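Local atomic coordinates of conjugal transfer protein TRWB (Escherichia coli, PDB entry 1E9R), a protein that acts as the coupling protein of bacterial conjugation, a ring-forming P-loop NTPase-family protein that probably uses ATP to drive DNA transfer. Residues T41-P46 and A416-E421; V135-T140 and K293-A298; E287-E292 and S319-V324; E362-R367 and R386-V391. One frame throughout, in Å; residues are numbered along the deposited sequence.

Contact 1 (T41-P46 and A416-E421)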
loop_
_atom_site.group_PDB
_atom_site.type_symbol
_atom_site.label_atom_id
_atom_site.label_comp_id
_atom_site.label_asym_id
_atom_site.label_seq_id
_atom_site.Cartn_x
_atom_site.Cartn_y
_atom_site.Cartn_z
ATOM N N THR B 41 -7.775 -7.922 -42.289
ATOM C CA THR B 41 -6.547 -8.592 -41.888
ATOM C C THR B 41 -5.771 -7.913 -40.786
ATOM O O THR B 41 -5.808 -6.688 -40.633
ATOM C CB THR B 41 -5.573 -8.777 -43.070
ATOM O OG1 THR B 41 -5.142 -7.494 -43.548
ATOM C CG2 THR B 41 -6.239 -9.553 -44.191
ATOM N N VAL B 42 -5.049 -8.741 -40.035
ATOM C CA VAL B 42 -4.207 -8.301 -38.939
ATOM C C VAL B 42 -2.807 -8.743 -39.319
ATOM O O VAL B 42 -2.508 -9.935 -39.314
ATOM C CB VAL B 42 -4.605 -8.987 -37.610
ATOM C CG1 VAL B 42 -3.692 -8.503 -36.485
ATOM C CG2 VAL B 42 -6.072 -8.705 -37.290
ATOM N N ALA B 43 -1.956 -7.789 -39.672
ATOM C CA ALA B 43 -0.582 -8.108 -40.065
ATOM C C ALA B 43 -0.550 -9.146 -41.191
ATOM O O ALA B 43 0.334 -10.001 -41.238
ATOM C CB ALA B 43 0.200 -8.626 -38.862
ATOM N N GLY B 44 -1.523 -9.072 -42.094
ATOM C CA GLY B 44 -1.571 -10.005 -43.200
ATOM C C GLY B 44 -2.343 -11.270 -42.888
ATOM O O GLY B 44 -2.562 -12.105 -43.770
ATOM N N VAL B 45 -2.759 -11.424 -41.635
ATOM C CA VAL B 45 -3.510 -12.614 -41.250
ATOM C C VAL B 45 -4.991 -12.297 -41.192
ATOM O O VAL B 45 -5.398 -11.352 -40.522
ATOM C CB VAL B 45 -3.081 -13.150 -39.872
ATOM C CG1 VAL B 45 -3.767 -14.479 -39.613
ATOM C CG2 VAL B 45 -1.569 -13.299 -39.802
ATOM N N PRO B 46 -5.819 -13.078 -41.908
ATOM C CA PRO B 46 -7.263 -12.830 -41.894
ATOM C C PRO B 46 -7.836 -13.045 -40.500
ATOM O O PRO B 46 -7.560 -14.044 -39.832
ATOM C CB PRO B 46 -7.803 -13.822 -42.926
ATOM C CG PRO B 46 -6.831 -14.932 -42.871
ATOM C CD PRO B 46 -5.497 -14.220 -42.780
ATOM N N ALA B 416 1.156 -16.656 -33.888
ATOM C CA ALA B 416 2.141 -16.640 -34.956
ATOM C C ALA B 416 2.975 -15.357 -34.971
ATOM O O ALA B 416 2.465 -14.277 -34.694
ATOM C CB ALA B 416 1.432 -16.807 -36.290
ATOM N N LYS B 417 4.263 -15.487 -35.283
ATOM C CA LYS B 417 5.151 -14.338 -35.384
ATOM C C LYS B 417 5.092 -13.970 -36.860
ATOM O O LYS B 417 5.567 -14.713 -37.721
ATOM C CB LYS B 417 6.568 -14.731 -34.984
ATOM C CG LYS B 417 7.589 -13.603 -35.008
ATOM C CD LYS B 417 8.964 -14.155 -34.651
ATOM C CE LYS B 417 10.050 -13.124 -34.846
ATOM N NZ LYS B 417 11.399 -13.678 -34.553
ATOM N N VAL B 418 4.482 -12.829 -37.149
ATOM C CA VAL B 418 4.305 -12.362 -38.515
ATOM C C VAL B 418 4.872 -10.959 -38.691
ATOM O O VAL B 418 4.914 -10.176 -37.747
ATOM C CB VAL B 418 2.798 -12.349 -38.875
ATOM C CG1 VAL B 418 2.573 -11.686 -40.216
ATOM C CG2 VAL B 418 2.268 -13.761 -38.910
ATOM N N PRO B 419 5.346 -10.633 -39.901
ATOM C CA PRO B 419 5.884 -9.292 -40.109
ATOM C C PRO B 419 4.797 -8.341 -40.615
ATOM O O PRO B 419 3.834 -8.755 -41.276
ATOM C CB PRO B 419 6.970 -9.526 -41.143
ATOM C CG PRO B 419 6.336 -10.555 -42.000
ATOM C CD PRO B 419 5.771 -11.531 -40.988
ATOM N N LEU B 420 4.953 -7.070 -40.267
ATOM C CA LEU B 420 4.045 -6.017 -40.685
ATOM C C LEU B 420 4.614 -5.420 -41.960
ATOM O O LEU B 420 5.828 -5.223 -42.083
ATOM C CB LEU B 420 3.965 -4.921 -39.629
ATOM C CG LEU B 420 2.881 -5.077 -38.573
ATOM C CD1 LEU B 420 2.919 -3.892 -37.613
ATOM C CD2 LEU B 420 1.525 -5.161 -39.271
ATOM N N GLU B 421 3.735 -5.127 -42.903
ATOM C CA GLU B 421 4.145 -4.555 -44.176
ATOM C C GLU B 421 3.747 -3.091 -44.221
ATOM O O GLU B 421 2.570 -2.768 -44.045
ATOM C CB GLU B 421 3.456 -5.321 -45.301
ATOM C CG GLU B 421 2.028 -5.728 -44.923
ATOM C CD GLU B 421 1.479 -6.861 -45.777
ATOM O OE1 GLU B 421 2.130 -7.216 -46.790
ATOM O OE2 GLU B 421 0.393 -7.393 -45.430
#
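Val418 holds CG1 anti to its backbone N (chi1 172°) and Val45 does the same (chi1 -173°), which leaves CG2 of each beside its own N and lets the two CG2 methyls meet. The motif is a two-residue beta hairpin with a type I' turn from Val42 to Val45, its strands 41-42 and 45-46 set against strand 415-419 near one border of the large mixed sheet of a P-loop NTPase-like fold. The hairpin is closed by two backbone bonds, Val42 N to Val45 O at 2.7 Å and Val45 N to Val42 O at 2.8 Å. Packing, not backbone pairing, joins its tip to 416-421. Ala43, at the turn, carries most of the contact: its CB lies 3.7 Å from Leu420 CD2 and 4.1 Å from Val418 CG1, so one methyl fits between two branched side chains. Leu420 delivers CD2 through a CG placed anti to its carbonyl carbon, with chi1 at -91°, off the usual staggered value. Beside this, Val45 and Val418 cross obliquely, CG2 to CG2 at 4.0 Å. Gly44 takes a turn position where a CB would jam against the preceding carbonyl O. Glu421 has CG in the crowded position between N and carbonyl carbon, and its extended chain carries OE2 to 4.0 Å from Gly44 CA. Helix 26-33 covers Val45, whereas Leu420 also rests on Leu69 of helix 66-79. Glu72 of that helix accepts bonds from Gly44 N and Thr41 OG1. The tightest approach is Ala43 O to Val418 CG1, 3.0 Å.

Contact 2 (V135-T140 and K293-A298)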
loop_
_atom_site.group_PDB
_atom_site.type_symbol
_atom_site.label_atom_id
_atom_site.label_comp_id
_atom_site.label_asym_id
_atom_site.label_seq_id
_atom_site.Cartn_x
_atom_site.Cartn_y
_atom_site.Cartn_z
ATOM N N VAL B 135 -17.688 15.072 -18.724
ATOM C CA VAL B 135 -16.873 15.022 -17.519
ATOM C C VAL B 135 -16.491 13.559 -17.218
ATOM O O VAL B 135 -17.161 12.868 -16.433
ATOM C CB VAL B 135 -17.651 15.612 -16.319
ATOM C CG1 VAL B 135 -16.758 15.671 -15.093
ATOM C CG2 VAL B 135 -18.183 16.992 -16.678
ATOM N N PRO B 136 -15.410 13.065 -17.842
ATOM C CA PRO B 136 -15.017 11.676 -17.584
ATOM C C PRO B 136 -14.728 11.368 -16.116
ATOM O O PRO B 136 -14.642 12.272 -15.271
ATOM C CB PRO B 136 -13.808 11.470 -18.503
ATOM C CG PRO B 136 -13.278 12.842 -18.717
ATOM C CD PRO B 136 -14.517 13.692 -18.829
ATOM N N ARG B 137 -14.599 10.075 -15.819
ATOM C CA ARG B 137 -14.355 9.613 -14.462
ATOM C C ARG B 137 -13.077 10.183 -13.873
ATOM O O ARG B 137 -12.071 10.344 -14.565
ATOM C CB ARG B 137 -14.287 8.092 -14.434
ATOM C CG ARG B 137 -15.562 7.414 -14.842
ATOM C CD ARG B 137 -16.680 7.722 -13.887
ATOM N NE ARG B 137 -17.867 6.956 -14.250
ATOM C CZ ARG B 137 -19.050 7.069 -13.659
ATOM N NH1 ARG B 137 -19.219 7.926 -12.659
ATOM N NH2 ARG B 137 -20.071 6.331 -14.077
ATOM N N GLY B 138 -13.121 10.485 -12.585
ATOM C CA GLY B 138 -11.949 11.028 -11.940
ATOM C C GLY B 138 -10.846 9.996 -11.802
ATOM O O GLY B 138 -11.109 8.802 -11.605
ATOM N N LYS B 139 -9.604 10.461 -11.904
ATOM C CA LYS B 139 -8.454 9.584 -11.770
ATOM C C LYS B 139 -8.491 8.874 -10.417
ATOM O O LYS B 139 -8.284 7.668 -10.343
ATOM C CB LYS B 139 -7.162 10.389 -11.909
ATOM C CG LYS B 139 -5.900 9.554 -11.800
ATOM C CD LYS B 139 -4.675 10.368 -12.148
ATOM C CE LYS B 139 -3.410 9.555 -11.956
ATOM N NZ LYS B 139 -2.197 10.340 -12.328
ATOM N N THR B 140 -8.768 9.625 -9.354
ATOM C CA THR B 140 -8.850 9.075 -7.992
ATOM C C THR B 140 -10.281 9.143 -7.444
ATOM O O THR B 140 -11.153 9.784 -8.032
ATOM C CB THR B 140 -7.933 9.848 -7.026
ATOM O OG1 THR B 140 -8.438 11.180 -6.850
ATOM C CG2 THR B 140 -6.518 9.932 -7.585
ATOM N N LYS B 293 -10.280 8.668 -18.431
ATOM C CA LYS B 293 -10.891 7.440 -17.955
ATOM C C LYS B 293 -12.347 7.462 -18.425
ATOM O O LYS B 293 -13.204 8.073 -17.785
ATOM C CB LYS B 293 -10.812 7.390 -16.434
ATOM C CG LYS B 293 -11.439 6.167 -15.816
ATOM C CD LYS B 293 -11.154 6.111 -14.335
ATOM C CE LYS B 293 -11.783 4.882 -13.704
ATOM N NZ LYS B 293 -11.305 4.721 -12.301
ATOM N N LEU B 294 -12.617 6.809 -19.554
ATOM C CA LEU B 294 -13.962 6.778 -20.128
ATOM C C LEU B 294 -14.988 6.041 -19.277
ATOM O O LEU B 294 -14.715 4.979 -18.729
ATOM C CB LEU B 294 -13.912 6.174 -21.533
ATOM C CG LEU B 294 -12.893 6.844 -22.455
ATOM C CD1 LEU B 294 -12.958 6.208 -23.827
ATOM C CD2 LEU B 294 -13.176 8.328 -22.556
ATOM N N ALA B 295 -16.180 6.614 -19.186
ATOM C CA ALA B 295 -17.247 6.040 -18.390
ATOM C C ALA B 295 -18.012 4.913 -19.073
ATOM O O ALA B 295 -18.539 4.023 -18.399
ATOM C CB ALA B 295 -18.218 7.140 -17.981
ATOM N N SER B 296 -18.064 4.929 -20.405
ATOM C CA SER B 296 -18.835 3.930 -21.142
ATOM C C SER B 296 -18.060 2.946 -21.984
ATOM O O SER B 296 -18.650 2.029 -22.540
ATOM C CB SER B 296 -19.842 4.635 -22.050
ATOM O OG SER B 296 -20.465 5.698 -21.356
ATOM N N LEU B 297 -16.755 3.133 -22.106
ATOM C CA LEU B 297 -15.955 2.216 -22.914
ATOM C C LEU B 297 -16.168 0.759 -22.494
ATOM O O LEU B 297 -16.405 -0.103 -23.338
ATOM C CB LEU B 297 -14.470 2.547 -22.787
ATOM C CG LEU B 297 -13.580 2.274 -24.000
ATOM C CD1 LEU B 297 -12.163 2.053 -23.513
ATOM C CD2 LEU B 297 -14.072 1.070 -24.787
ATOM N N ALA B 298 -16.088 0.494 -21.190
ATOM C CA ALA B 298 -16.244 -0.857 -20.652
ATOM C C ALA B 298 -17.535 -1.538 -21.066
ATOM O O ALA B 298 -17.524 -2.686 -21.501
ATOM C CB ALA B 298 -16.145 -0.826 -19.141
HETATM O O HOH W 1 -10.021 10.622 -16.620
HETATM O O HOH W 2 -20.718 4.657 -16.506
HETATM O O HOH W 3 -13.265 7.135 -10.900
HETATM O O HOH W 4 -8.626 5.793 -12.056
#
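Two irregular connections of the P-loop NTPase-like fold meet here: the link between helices 126-134 and 141-163, and the run leading into helix 297-303. One direct hydrogen bond joins their backbones, Arg137 N to Lys293 O at 3.1 Å; it is bent at the hydrogen (136°), though the donor lies nearly along the C=O axis. Van der Waals contacts surround it. The extended Lys293 chain, CG anti to the backbone N, runs across Arg137 CB, with CG 3.7 Å from that CB, and Pro136 CB touches the carbonyl O of Lys293. Arg137 bends at chi2 (-64°), which swings its NE to 3.8 Å from Ala295 CB. Water does much of the polar work. One molecule accepts from Lys293 N and donates to Arg137 O; another accepts from Lys293 NZ and donates to Lys139 O, while the link from NZ to Gly138 O through a third is weak. The charged ends have further partners: Arg137 NH1 forms a salt bridge with Glu144, and Lys293 NZ bonds to Tyr325 O. At the guanidinium edge, in its plane, a water sits 3.0 Å from Arg137 NH2 and donates to Ala295 O.

Contact 3 (E287-E292 and S319-V324)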
loop_
_atom_site.group_PDB
_atom_site.type_symbol
_atom_site.label_atom_id
_atom_site.label_comp_id
_atom_site.label_asym_id
_atom_site.label_seq_id
_atom_site.Cartn_x
_atom_site.Cartn_y
_atom_site.Cartn_z
ATOM N N GLU B 287 -4.427 5.239 -29.254
ATOM C CA GLU B 287 -3.790 5.011 -27.963
ATOM C C GLU B 287 -4.868 5.118 -26.899
ATOM O O GLU B 287 -5.412 6.187 -26.652
ATOM C CB GLU B 287 -2.693 6.048 -27.713
ATOM C CG GLU B 287 -2.119 6.007 -26.307
ATOM C CD GLU B 287 -1.693 4.610 -25.884
ATOM O OE1 GLU B 287 -0.833 4.012 -26.566
ATOM O OE2 GLU B 287 -2.220 4.109 -24.868
ATOM N N LEU B 288 -5.170 3.988 -26.281
ATOM C CA LEU B 288 -6.202 3.900 -25.256
ATOM C C LEU B 288 -5.911 4.726 -23.989
ATOM O O LEU B 288 -6.824 5.346 -23.421
ATOM C CB LEU B 288 -6.407 2.426 -24.907
ATOM C CG LEU B 288 -7.583 1.990 -24.046
ATOM C CD1 LEU B 288 -8.874 2.471 -24.628
ATOM C CD2 LEU B 288 -7.581 0.482 -23.976
ATOM N N ALA B 289 -4.645 4.752 -23.569
ATOM C CA ALA B 289 -4.238 5.482 -22.367
ATOM C C ALA B 289 -4.034 7.001 -22.529
ATOM O O ALA B 289 -3.675 7.678 -21.570
ATOM C CB ALA B 289 -2.977 4.844 -21.783
ATOM N N SER B 290 -4.261 7.531 -23.730
ATOM C CA SER B 290 -4.122 8.966 -23.987
ATOM C C SER B 290 -5.435 9.680 -23.762
ATOM O O SER B 290 -5.469 10.903 -23.615
ATOM C CB SER B 290 -3.667 9.237 -25.416
ATOM O OG SER B 290 -2.276 9.027 -25.525
ATOM N N LEU B 291 -6.517 8.910 -23.762
ATOM C CA LEU B 291 -7.837 9.461 -23.531
ATOM C C LEU B 291 -8.042 9.498 -22.022
ATOM O O LEU B 291 -7.220 8.973 -21.278
ATOM C CB LEU B 291 -8.902 8.571 -24.178
ATOM C CG LEU B 291 -8.882 8.399 -25.703
ATOM C CD1 LEU B 291 -10.005 7.480 -26.117
ATOM C CD2 LEU B 291 -9.040 9.736 -26.388
ATOM N N GLU B 292 -9.114 10.134 -21.561
ATOM C CA GLU B 292 -9.378 10.167 -20.126
ATOM C C GLU B 292 -9.988 8.824 -19.720
ATOM O O GLU B 292 -10.183 7.934 -20.563
ATOM C CB GLU B 292 -10.349 11.305 -19.762
ATOM C CG GLU B 292 -9.818 12.705 -20.045
ATOM C CD GLU B 292 -10.091 13.698 -18.912
ATOM O OE1 GLU B 292 -10.473 13.266 -17.802
ATOM O OE2 GLU B 292 -9.907 14.918 -19.130
ATOM N N SER B 319 1.305 0.290 -18.154
ATOM C CA SER B 319 1.539 1.033 -16.931
ATOM C C SER B 319 0.769 2.353 -16.959
ATOM O O SER B 319 0.202 2.786 -15.951
ATOM C CB SER B 319 3.037 1.294 -16.802
ATOM O OG SER B 319 3.300 2.185 -15.742
ATOM N N GLN B 320 0.749 2.982 -18.130
ATOM C CA GLN B 320 0.064 4.252 -18.309
ATOM C C GLN B 320 -1.426 4.061 -18.162
ATOM O O GLN B 320 -2.112 4.938 -17.644
ATOM C CB GLN B 320 0.357 4.831 -19.682
ATOM C CG GLN B 320 -0.033 6.280 -19.813
ATOM C CD GLN B 320 0.150 6.804 -21.233
ATOM O OE1 GLN B 320 0.864 6.200 -22.062
ATOM N NE2 GLN B 320 -0.487 7.941 -21.525
ATOM N N LEU B 321 -1.925 2.916 -18.623
ATOM C CA LEU B 321 -3.351 2.606 -18.526
ATOM C C LEU B 321 -3.751 2.422 -17.058
ATOM O O LEU B 321 -4.865 2.780 -16.649
ATOM C CB LEU B 321 -3.662 1.330 -19.300
ATOM C CG LEU B 321 -5.152 1.030 -19.437
ATOM C CD1 LEU B 321 -5.809 2.124 -20.286
ATOM C CD2 LEU B 321 -5.343 -0.362 -20.056
ATOM N N ASP B 322 -2.840 1.848 -16.272
ATOM C CA ASP B 322 -3.103 1.631 -14.855
ATOM C C ASP B 322 -3.218 2.986 -14.214
ATOM O O ASP B 322 -4.035 3.196 -13.326
ATOM C CB ASP B 322 -1.964 0.864 -14.172
ATOM C CG ASP B 322 -1.943 -0.614 -14.537
ATOM O OD1 ASP B 322 -3.001 -1.146 -14.933
ATOM O OD2 ASP B 322 -0.870 -1.248 -14.411
ATOM N N ASP B 323 -2.396 3.916 -14.681
ATOM C CA ASP B 323 -2.408 5.260 -14.138
ATOM C C ASP B 323 -3.712 6.005 -14.430
ATOM O O ASP B 323 -4.198 6.765 -13.600
ATOM C CB ASP B 323 -1.218 6.041 -14.685
ATOM C CG ASP B 323 -0.713 7.065 -13.709
ATOM O OD1 ASP B 323 -0.423 6.679 -12.557
ATOM O OD2 ASP B 323 -0.601 8.246 -14.085
ATOM N N VAL B 324 -4.282 5.779 -15.606
ATOM C CA VAL B 324 -5.530 6.439 -15.991
ATOM C C VAL B 324 -6.783 5.810 -15.358
ATOM O O VAL B 324 -7.624 6.513 -14.798
ATOM C CB VAL B 324 -5.697 6.436 -17.549
ATOM C CG1 VAL B 324 -7.017 7.088 -17.958
ATOM C CG2 VAL B 324 -4.533 7.163 -18.184
#
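Ala289 points its CB at helix 318-325, and the side chain of Gln320 lies alongside that methyl. Gln320 is extended, CG anti to the backbone N (chi1 -166°), so its CB, CG and CD all line Ala289 CB, with CD closest at 3.7 Å. Its amide NE2 comes within 3.2 Å of Ala289 O, but the angle is too poor for a hydrogen bond. Next along the helix, Leu321 crosses Leu288 obliquely, CD1 to Leu288 CG at 4.2 Å, and the same CD1 lies 4.2 Å from Ala289 CB. Val324, one turn beyond Gln320, divides its branches: CG2 meets Ala289 O at 3.5 Å, while CG1 lies 3.8 Å from Leu291 O. Within the loop, Ala289 N is fixed by Glu287 OE2 (2.8 Å), which uses its anti lone pair; Glu287 OE1 takes Gln316 N. The loop follows strand 281-285 of the central sheet of the P-loop NTPase-like fold, where an acidic Glu287 is consistent with the Walker B region of such NTPases. Leu291 turns to helix 252-269. Leu321 rests on helix 327-334 and strand 309-315, and beyond the helix Asp322 forms a salt bridge with Lys328 of a neighbouring subunit.

Contact 4 (E362-R367 and R386-V391)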
loop_
_atom_site.group_PDB
_atom_site.type_symbol
_atom_site.label_atom_id
_atom_site.label_comp_id
_atom_site.label_asym_id
_atom_site.label_seq_id
_atom_site.Cartn_x
_atom_site.Cartn_y
_atom_site.Cartn_z
ATOM N N GLU B 362 2.716 -20.218 -21.774
ATOM C CA GLU B 362 3.650 -21.348 -21.804
ATOM C C GLU B 362 3.001 -22.553 -22.474
ATOM O O GLU B 362 1.794 -22.582 -22.725
ATOM C CB GLU B 362 4.027 -21.816 -20.394
ATOM C CG GLU B 362 4.464 -20.774 -19.403
ATOM C CD GLU B 362 5.058 -21.414 -18.153
ATOM O OE1 GLU B 362 4.435 -22.355 -17.597
ATOM O OE2 GLU B 362 6.150 -20.970 -17.726
ATOM N N HIS B 363 3.821 -23.562 -22.733
ATOM C CA HIS B 363 3.330 -24.807 -23.302
ATOM C C HIS B 363 4.036 -25.939 -22.556
ATOM O O HIS B 363 5.106 -25.731 -21.988
ATOM C CB HIS B 363 3.596 -24.875 -24.830
ATOM C CG HIS B 363 5.046 -24.879 -25.223
ATOM N ND1 HIS B 363 5.459 -24.628 -26.514
ATOM C CD2 HIS B 363 6.173 -25.142 -24.516
ATOM C CE1 HIS B 363 6.775 -24.738 -26.586
ATOM N NE2 HIS B 363 7.233 -25.051 -25.387
ATOM N N GLU B 364 3.411 -27.108 -22.490
ATOM C CA GLU B 364 4.063 -28.239 -21.858
ATOM C C GLU B 364 4.427 -29.091 -23.067
ATOM O O GLU B 364 3.613 -29.286 -23.970
ATOM C CB GLU B 364 3.134 -28.965 -20.899
ATOM C CG GLU B 364 3.898 -29.903 -19.997
ATOM C CD GLU B 364 3.135 -30.262 -18.762
ATOM O OE1 GLU B 364 1.997 -30.748 -18.899
ATOM O OE2 GLU B 364 3.676 -30.059 -17.652
ATOM N N VAL B 365 5.651 -29.600 -23.071
ATOM C CA VAL B 365 6.178 -30.325 -24.213
ATOM C C VAL B 365 7.086 -31.503 -23.824
ATOM O O VAL B 365 7.628 -31.525 -22.724
ATOM C CB VAL B 365 6.955 -29.272 -25.070
ATOM C CG1 VAL B 365 8.137 -29.879 -25.727
ATOM C CG2 VAL B 365 6.019 -28.615 -26.071
ATOM N N GLU B 366 7.236 -32.486 -24.717
ATOM C CA GLU B 366 8.123 -33.635 -24.471
ATOM C C GLU B 366 9.281 -33.548 -25.456
ATOM O O GLU B 366 9.064 -33.348 -26.655
ATOM C CB GLU B 366 7.396 -34.967 -24.666
ATOM C CG GLU B 366 6.228 -35.167 -23.730
ATOM C CD GLU B 366 5.628 -36.554 -23.819
ATOM O OE1 GLU B 366 5.460 -37.064 -24.948
ATOM O OE2 GLU B 366 5.306 -37.128 -22.756
ATOM N N ARG B 367 10.504 -33.699 -24.951
ATOM C CA ARG B 367 11.703 -33.615 -25.784
ATOM C C ARG B 367 12.683 -34.776 -25.621
ATOM O O ARG B 367 12.768 -35.387 -24.558
ATOM C CB ARG B 367 12.444 -32.317 -25.485
ATOM C CG ARG B 367 12.447 -31.332 -26.618
ATOM C CD ARG B 367 13.504 -30.294 -26.381
ATOM N NE ARG B 367 13.204 -29.474 -25.217
ATOM C CZ ARG B 367 12.385 -28.424 -25.223
ATOM N NH1 ARG B 367 11.768 -28.047 -26.338
ATOM N NH2 ARG B 367 12.188 -27.744 -24.103
ATOM N N ARG B 386 9.637 -34.072 -19.914
ATOM C CA ARG B 386 8.445 -33.231 -19.966
ATOM C C ARG B 386 8.849 -31.872 -19.414
ATOM O O ARG B 386 9.347 -31.771 -18.299
ATOM C CB ARG B 386 7.330 -33.848 -19.130
ATOM C CG ARG B 386 6.121 -32.966 -18.945
ATOM C CD ARG B 386 5.011 -33.761 -18.291
ATOM N NE ARG B 386 5.510 -34.676 -17.258
ATOM C CZ ARG B 386 6.048 -34.298 -16.097
ATOM N NH1 ARG B 386 6.160 -33.006 -15.793
ATOM N NH2 ARG B 386 6.469 -35.214 -15.235
ATOM N N VAL B 387 8.631 -30.823 -20.198
ATOM C CA VAL B 387 9.037 -29.485 -19.798
ATOM C C VAL B 387 8.001 -28.404 -20.051
ATOM O O VAL B 387 7.308 -28.420 -21.067
ATOM C CB VAL B 387 10.347 -29.090 -20.545
ATOM C CG1 VAL B 387 10.690 -27.638 -20.309
ATOM C CG2 VAL B 387 11.490 -29.964 -20.073
ATOM N N ARG B 388 7.899 -27.472 -19.105
ATOM C CA ARG B 388 7.006 -26.317 -19.214
ATOM C C ARG B 388 7.900 -25.112 -19.512
ATOM O O ARG B 388 8.936 -24.933 -18.868
ATOM C CB ARG B 388 6.267 -26.070 -17.910
ATOM C CG ARG B 388 4.968 -26.818 -17.756
ATOM C CD ARG B 388 4.442 -26.548 -16.365
ATOM N NE ARG B 388 4.729 -25.164 -16.000
ATOM C CZ ARG B 388 5.218 -24.787 -14.824
ATOM N NH1 ARG B 388 5.470 -25.696 -13.891
ATOM N NH2 ARG B 388 5.452 -23.501 -14.583
ATOM N N GLU B 389 7.500 -24.294 -20.483
ATOM C CA GLU B 389 8.283 -23.125 -20.870
ATOM C C GLU B 389 7.472 -22.087 -21.630
ATOM O O GLU B 389 6.408 -22.388 -22.168
ATOM C CB GLU B 389 9.483 -23.555 -21.729
ATOM C CG GLU B 389 9.190 -24.703 -22.684
ATOM C CD GLU B 389 10.367 -25.039 -23.587
ATOM O OE1 GLU B 389 11.518 -25.090 -23.086
ATOM O OE2 GLU B 389 10.133 -25.263 -24.800
ATOM N N ARG B 390 7.993 -20.861 -21.659
ATOM C CA ARG B 390 7.348 -19.759 -22.364
ATOM C C ARG B 390 7.505 -19.984 -23.850
ATOM O O ARG B 390 8.602 -20.257 -24.332
ATOM C CB ARG B 390 7.998 -18.408 -22.023
ATOM C CG ARG B 390 7.753 -17.892 -20.620
ATOM C CD ARG B 390 6.276 -17.622 -20.353
ATOM N NE ARG B 390 6.047 -17.335 -18.940
ATOM C CZ ARG B 390 6.438 -16.219 -18.325
ATOM N NH1 ARG B 390 7.075 -15.254 -18.990
ATOM N NH2 ARG B 390 6.218 -16.079 -17.026
ATOM N N VAL B 391 6.413 -19.876 -24.583
ATOM C CA VAL B 391 6.485 -20.031 -26.020
ATOM C C VAL B 391 7.393 -18.902 -26.527
ATOM O O VAL B 391 8.233 -19.100 -27.411
ATOM C CB VAL B 391 5.072 -19.932 -26.629
ATOM C CG1 VAL B 391 5.136 -19.879 -28.150
ATOM C CG2 VAL B 391 4.246 -21.133 -26.173
HETATM O O HOH W 5 5.227 -18.551 -15.819
HETATM O O HOH W 6 6.684 -30.399 -16.505
#
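Strands 362-367 and 386-390 run antiparallel, their axes 4.5 Å apart at the closest, and the face carrying His363, Val365, Val387 and Glu389 is the tightly packed one. His363 and Glu389 form two backbone bonds, as do Val365 and Val387, the shortest being Val387 N to Val365 O at 2.8 Å. Both side chains of the first pair put CG in the crowded position (chi1 64° and 37°), so they lie side by side, ring and carboxylate nearly coplanar. His363 NE2 donates to the anti lone pair of Glu389 OE2 at 3.0 Å, almost straight at 173°. Arg367, bent at chi3, meets the same carboxylate tip to tip: NH2 reaches Glu389 OE1 at 2.9 Å from above the carboxylate plane. Two donors hold Glu389, which would favour its charged form. Val365 CG2 covers one ring face of His363, and Phe14 meets the ring edge-to-face.

The other side is wetter. Arg388 NE bonds in its guanidinium plane to the syn lone pair of Glu362 OE1 at 3.2 Å. Arg390 NE makes a long salt bridge with Glu362 OE2, while its NH2 pairs with Glu354 and NH1 bonds to Ser357 OG; a water accepts from Arg390 NH2 and bonds weakly to Glu362 OE2. Another water bonds to Glu364 OE2 (3.2 Å) and weakly to Arg386 NH1, while Glu364 OE1 pairs with Arg19 and Arg386 NH2 with Glu385 of a neighbouring subunit. Strand 16-18, from the far N-terminal part, completes a small three-stranded antiparallel sheet with 362-368 in the middle, lying against two neighbouring subunits.

How the contacts relate
From the N terminus, the hairpin 41-46 opens contact 1, which closes only at 416-421 and so encloses the other three. Inside it, 135-140 opens contact 2 and 287-292 opens contact 3; 293-298 closes contact 2 before 319-324 closes contact 3, so these two cross. They also touch: Lys139 NZ forms a salt bridge with Asp323 OD2 at 3.2 Å. Contact 4 follows in series, its centre about 34 Å from that of contact 3. Contact 1 ties the N-terminal part to a late strand; contact 2 joins the link between helices 126-134 and 141-163 to the run into helix 297-303; contact 3 sets the loop after strand 281-285 against helix 318-325; contact 4 builds the separate small sheet.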